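Local atomic coordinates of Mlr6093 protein (PDB entry 2QJ8), a protein that probably acts as a zinc-dependent hydrolase of the succinylglutamate desuccinylase/aspartoacylase family, perhaps cleaving linear amide or ester bonds. Residues A[141-144]-A[145-149]. Numbering follows the deposited sequence.
Sequences HSFG and PTWDC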
loop_
_atom_site.group_PDB
_atom_site.type_symbol
_atom_site.label_atom_id
_atom_site.label_comp_id
_atom_site.label_asym_id
_atom_site.label_seq_id
_atom_site.Cartn_x
_atom_site.Cartn_y
_atom_site.Cartn_z
ATOM N N HIS A 141 8.680 -12.434 1.995
ATOM C CA HIS A 141 7.324 -12.459 2.587
ATOM C C HIS A 141 6.600 -11.111 2.711
ATOM O O HIS A 141 7.208 -10.062 2.974
ATOM C CB HIS A 141 7.431 -13.134 3.950
ATOM C CG HIS A 141 6.128 -13.325 4.655
ATOM N ND1 HIS A 141 5.728 -12.521 5.701
ATOM C CD2 HIS A 141 5.130 -14.225 4.462
ATOM C CE1 HIS A 141 4.534 -12.913 6.119
ATOM N NE2 HIS A 141 4.149 -13.945 5.384
ATOM N N SER A 142 5.296 -11.157 2.467
ATOM C CA SER A 142 4.480 -9.979 2.540
ATOM C C SER A 142 4.033 -9.802 3.959
ATOM O O SER A 142 3.269 -10.606 4.447
ATOM C CB SER A 142 3.248 -10.128 1.667
ATOM O OG SER A 142 2.444 -8.964 1.784
ATOM N N PHE A 143 4.519 -8.771 4.627
ATOM C CA PHE A 143 4.074 -8.522 5.997
ATOM C C PHE A 143 2.589 -8.081 5.964
ATOM O O PHE A 143 1.780 -8.552 6.775
ATOM C CB PHE A 143 4.968 -7.480 6.659
ATOM C CG PHE A 143 4.791 -7.402 8.134
ATOM C CD1 PHE A 143 5.358 -8.375 8.954
ATOM C CD2 PHE A 143 4.040 -6.390 8.708
ATOM C CE1 PHE A 143 5.207 -8.327 10.306
ATOM C CE2 PHE A 143 3.875 -6.341 10.075
ATOM C CZ PHE A 143 4.475 -7.313 10.872
ATOM N N GLY A 144 2.246 -7.234 4.991
ATOM C CA GLY A 144 0.873 -6.737 4.775
ATOM C C GLY A 144 1.018 -5.409 4.053
ATOM O O GLY A 144 1.821 -4.593 4.510
ATOM N N PRO A 145 0.282 -5.166 2.919
ATOM C CA PRO A 145 0.422 -3.838 2.231
ATOM C C PRO A 145 -0.206 -2.662 2.980
ATOM O O PRO A 145 -0.028 -1.517 2.598
ATOM C CB PRO A 145 -0.320 -3.998 0.901
ATOM C CG PRO A 145 -0.953 -5.253 0.933
ATOM C CD PRO A 145 -0.717 -6.001 2.234
ATOM N N THR A 146 -0.987 -2.964 4.005
ATOM C CA THR A 146 -1.545 -1.961 4.890
ATOM C C THR A 146 -0.605 -1.665 6.072
ATOM O O THR A 146 -0.978 -0.923 6.983
ATOM C CB THR A 146 -2.859 -2.444 5.428
ATOM O OG1 THR A 146 -2.669 -3.656 6.163
ATOM C CG2 THR A 146 -3.889 -2.635 4.305
ATOM N N TRP A 147 0.589 -2.264 6.084
ATOM C CA TRP A 147 1.572 -2.045 7.125
ATOM C C TRP A 147 2.839 -1.492 6.504
ATOM O O TRP A 147 3.113 -1.726 5.334
ATOM C CB TRP A 147 1.988 -3.355 7.782
ATOM C CG TRP A 147 1.044 -3.999 8.680
ATOM C CD1 TRP A 147 0.067 -4.895 8.335
ATOM C CD2 TRP A 147 1.001 -3.882 10.103
ATOM N NE1 TRP A 147 -0.589 -5.327 9.459
ATOM C CE2 TRP A 147 -0.028 -4.731 10.562
ATOM C CE3 TRP A 147 1.732 -3.146 11.039
ATOM C CZ2 TRP A 147 -0.355 -4.845 11.919
ATOM C CZ3 TRP A 147 1.424 -3.272 12.377
ATOM C CH2 TRP A 147 0.386 -4.113 12.809
ATOM N N ASP A 148 3.566 -0.724 7.303
ATOM C CA ASP A 148 4.924 -0.340 7.015
ATOM C C ASP A 148 5.692 -1.137 8.097
ATOM O O ASP A 148 5.247 -1.201 9.240
ATOM C CB ASP A 148 5.133 1.139 7.230
ATOM C CG ASP A 148 6.414 1.644 6.612
ATOM O OD1 ASP A 148 7.044 0.951 5.786
ATOM O OD2 ASP A 148 6.801 2.777 6.932
ATOM N N CYS A 149 6.784 -1.790 7.723
ATOM C CA CYS A 149 7.617 -2.488 8.676
ATOM C C CYS A 149 9.074 -2.322 8.290
ATOM O O CYS A 149 9.394 -1.990 7.140
ATOM C CB CYS A 149 7.228 -3.959 8.823
ATOM S SG CYS A 149 7.639 -5.028 7.449
#
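Phe-143 reaches across a tight chain reversal to Trp-147 and Cys-149, and its side chain can be traced outward atom by atom. Phe-143 CB lies 3.7 Å from Cys-149 SG, a van der Waals approach. At Phe-143 CG the same sulfur, Cys-149 SG, is 3.8 Å away; Cys-149 SG stands 4.3 Å from the centroid of the Phe-143 ring and off its normal, which makes this an oblique sulfur-aromatic contact, with Cys-149 CB over the same ring's face. With CG anti to the backbone N (chi1 -166°), the ring is carried toward the indole. Phe-143 CD2 is 3.8 Å from CB of Trp-147, which meets the phenyl ring at its edge, near its plane. Further out, Phe-143 CE2 comes within 3.8 Å of Trp-147 CD2, over one face of the indole. Ring planes at 83° identify a T-shaped stack, the edge of Phe-143 presented to the face of Trp-147. The backbone beneath is a type I beta turn from Gly-144 to Trp-147, supported by the hydrogen bond from Trp-147 N to Gly-144 O (3.1 Å), whose donor sits well above the carbonyl plane. This turn joins strand 136-144, paired with strand 201-208 in the catalytic domain, to strand 147-149, which pairs with strand 306-312. The N-to-C directions of strands 141-144 and 147-149 lie at 120°, neither parallel nor fully antiparallel, consistent with a change of partner strand rather than a hairpin. Gly-144 CA approaches the indole obliquely, 4.1 Å from Trp-147 CD1. Ala-310 of strand 306-312 touches both Phe-143 and Cys-149, while Glu-206 on strand 201-208 contacts the same two side chains and is hydrogen-bonded through OE1 to His-141 ND1.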